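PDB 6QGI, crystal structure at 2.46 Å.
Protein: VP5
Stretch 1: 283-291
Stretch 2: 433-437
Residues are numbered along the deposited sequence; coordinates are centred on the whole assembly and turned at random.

Stretch 1 (283-291) MSQAIADLI
Stretch 2, residues 433-437: QYETI

The contact sets the first turns of a helix against a short strand of the same chain; touching partners are at least 146 positions apart in sequence. The helix covers 285-291 and the strand 434-437, and both run on later in the chain. Their axes approach to 7.2 Å, and their N-to-C directions diverge by 54°, so the strand passes obliquely. Register is fixed by two pairs, S284 CA to Y434 CA at 5.8 Å and A286 CA to T436 CA at 5.9 Å: two residues forward on one side match two on the other. The buried surface is small, 227 Å² over both sides, and no hydrogen bond crosses it; packing alone makes the contact.

M283 enters in an extended conformation (phi/psi -77/156) with a p, t, m side chain that stays clear of the strand. S284, at -55/128, occupies the N-cap position, yet its side chain makes no capping bond. Its p rotamer (chi1 55°) accompanies a CA-to-CB bond directed toward the strand, and S284 CB rests 3.4 Å from Y434 O. S284 OG lies 4.0 Å from Y434 CB and is hydrogen-bonded elsewhere in the structure. Y434 (-68/128, chi1 -78°, chi2 -89°) begins toward the helix, but its ring end leads away, so its near end supplies the contact.

From Q285 the backbone is regular helix, phi -58 to -73° and psi -35 to -44°. Q285 points away and, with chi1 t and chi2 p, sends NE2 to D289 OD1 at 2.8 Å, a bond along the helix one turn on. The backbone repeats that step from D289 N to Q285 O, 2.8 Å.

A286 sits directly against the strand: its CA-to-CB bond points toward it, and A286 CB meets T436 CB at 3.6 Å. T436 (-108/125, chi1 m) is the hub, with 83 Å² covered, and it touches three helix residues. At I287 (t, p), the CA-to-CB bond runs sideways; I287 N is 3.4 Å from T436 OG1, but the angle is too poor for a hydrogen bond, and that hydroxyl is satisfied elsewhere. I287 CB also lies 3.6 Å from T436 OG1.

A288 and D289 make no contact. L290 (m, t), one turn after A286, points toward the strand again, placing L290 CD1 3.6 Å from T436 CG2. I291 is out of reach. On the strand, alternation does the sorting: Y434 and T436 point toward the helix, E435 (-150/157) and I437 (-119/152) away.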

# COMPACT_ATOMS: atom_id res chain seq x y z
N MET A 283 2.36 -6.40 -17.20
CA MET A 283 3.26 -5.99 -16.13
C MET A 283 2.48 -5.76 -14.82
O MET A 283 1.27 -5.50 -14.85
CB MET A 283 4.09 -4.74 -16.51
CG MET A 283 3.27 -3.49 -16.77
SD MET A 283 4.29 -2.01 -17.02
CE MET A 283 4.44 -1.46 -15.42
N SER A 284 3.19 -5.87 -13.68
CA SER A 284 2.66 -5.65 -12.34
C SER A 284 2.03 -4.25 -12.28
O SER A 284 2.64 -3.27 -12.72
CB SER A 284 3.76 -5.83 -11.30
OG SER A 284 4.88 -5.00 -11.57
N GLN A 285 0.77 -4.18 -11.82
CA GLN A 285 -0.09 -2.99 -11.81
C GLN A 285 0.37 -1.84 -10.91
O GLN A 285 0.20 -0.69 -11.30
CB GLN A 285 -1.53 -3.38 -11.45
CG GLN A 285 -2.59 -2.41 -11.98
CD GLN A 285 -2.39 -2.01 -13.42
OE1 GLN A 285 -2.33 -2.85 -14.32
NE2 GLN A 285 -2.27 -0.71 -13.66
N ALA A 286 0.89 -2.12 -9.70
CA ALA A 286 1.30 -1.06 -8.78
C ALA A 286 2.37 -0.13 -9.38
O ALA A 286 2.26 1.09 -9.21
CB ALA A 286 1.77 -1.64 -7.46
N ILE A 287 3.37 -0.68 -10.13
CA ILE A 287 4.38 0.18 -10.75
C ILE A 287 3.75 0.96 -11.94
O ILE A 287 4.03 2.15 -12.08
CB ILE A 287 5.72 -0.53 -11.11
CG1 ILE A 287 6.80 0.46 -11.63
CG2 ILE A 287 5.53 -1.70 -12.07
CD1 ILE A 287 7.20 1.62 -10.69
N ALA A 288 2.84 0.32 -12.71
CA ALA A 288 2.11 0.96 -13.80
C ALA A 288 1.32 2.17 -13.26
O ALA A 288 1.37 3.24 -13.85
CB ALA A 288 1.17 -0.04 -14.46
N ASP A 289 0.68 1.99 -12.09
CA ASP A 289 -0.09 3.01 -11.38
C ASP A 289 0.84 4.08 -10.78
O ASP A 289 0.49 5.27 -10.83
CB ASP A 289 -0.96 2.36 -10.29
CG ASP A 289 -2.11 1.49 -10.80
OD1 ASP A 289 -2.45 1.58 -12.01
OD2 ASP A 289 -2.67 0.71 -9.99
N LEU A 290 2.02 3.69 -10.24
CA LEU A 290 3.00 4.62 -9.68
C LEU A 290 3.61 5.52 -10.77
O LEU A 290 3.89 6.69 -10.49
CB LEU A 290 4.12 3.88 -8.93
CG LEU A 290 3.81 3.41 -7.49
CD1 LEU A 290 4.95 2.59 -6.94
CD2 LEU A 290 3.55 4.59 -6.54
N ILE A 291 3.79 4.99 -12.01
CA ILE A 291 4.30 5.77 -13.15
C ILE A 291 3.21 6.77 -13.56
O ILE A 291 3.51 7.94 -13.77
CB ILE A 291 4.76 4.85 -14.33
CG1 ILE A 291 6.03 4.06 -13.95
CG2 ILE A 291 4.98 5.64 -15.65
CD1 ILE A 291 6.16 2.72 -14.66
N GLN A 433 6.94 -13.42 -10.24
CA GLN A 433 6.03 -12.78 -9.30
C GLN A 433 6.46 -11.34 -9.07
O GLN A 433 6.86 -10.98 -7.96
CB GLN A 433 5.95 -13.56 -7.98
CG GLN A 433 5.17 -14.85 -8.05
CD GLN A 433 4.82 -15.40 -6.69
OE1 GLN A 433 5.43 -15.06 -5.67
NE2 GLN A 433 3.81 -16.26 -6.65
N TYR A 434 6.41 -10.51 -10.13
CA TYR A 434 6.77 -9.10 -10.06
C TYR A 434 5.75 -8.36 -9.22
O TYR A 434 4.54 -8.53 -9.44
CB TYR A 434 6.88 -8.49 -11.46
CG TYR A 434 8.16 -8.83 -12.19
CD1 TYR A 434 9.29 -8.03 -12.06
CD2 TYR A 434 8.24 -9.94 -13.02
CE1 TYR A 434 10.47 -8.32 -12.75
CE2 TYR A 434 9.41 -10.25 -13.70
CZ TYR A 434 10.53 -9.44 -13.56
OH TYR A 434 11.70 -9.74 -14.23
N GLU A 435 6.22 -7.60 -8.23
CA GLU A 435 5.37 -6.84 -7.31
C GLU A 435 6.09 -5.58 -6.83
O GLU A 435 7.32 -5.54 -6.84
CB GLU A 435 4.99 -7.69 -6.08
CG GLU A 435 4.23 -8.97 -6.37
CD GLU A 435 4.04 -9.92 -5.20
OE1 GLU A 435 3.73 -11.11 -5.45
OE2 GLU A 435 4.20 -9.47 -4.04
N THR A 436 5.32 -4.57 -6.39
CA THR A 436 5.85 -3.33 -5.83
C THR A 436 5.60 -3.35 -4.33
O THR A 436 4.46 -3.55 -3.88
CB THR A 436 5.24 -2.10 -6.50
OG1 THR A 436 5.52 -2.15 -7.90
CG2 THR A 436 5.78 -0.79 -5.93
N ILE A 437 6.67 -3.17 -3.55
CA ILE A 437 6.65 -3.17 -2.09
C ILE A 437 7.13 -1.81 -1.58
O ILE A 437 7.91 -1.14 -2.26
CB ILE A 437 7.48 -4.35 -1.50
CG1 ILE A 437 8.97 -4.28 -1.91
CG2 ILE A 437 6.86 -5.70 -1.88
CD1 ILE A 437 9.94 -5.05 -1.06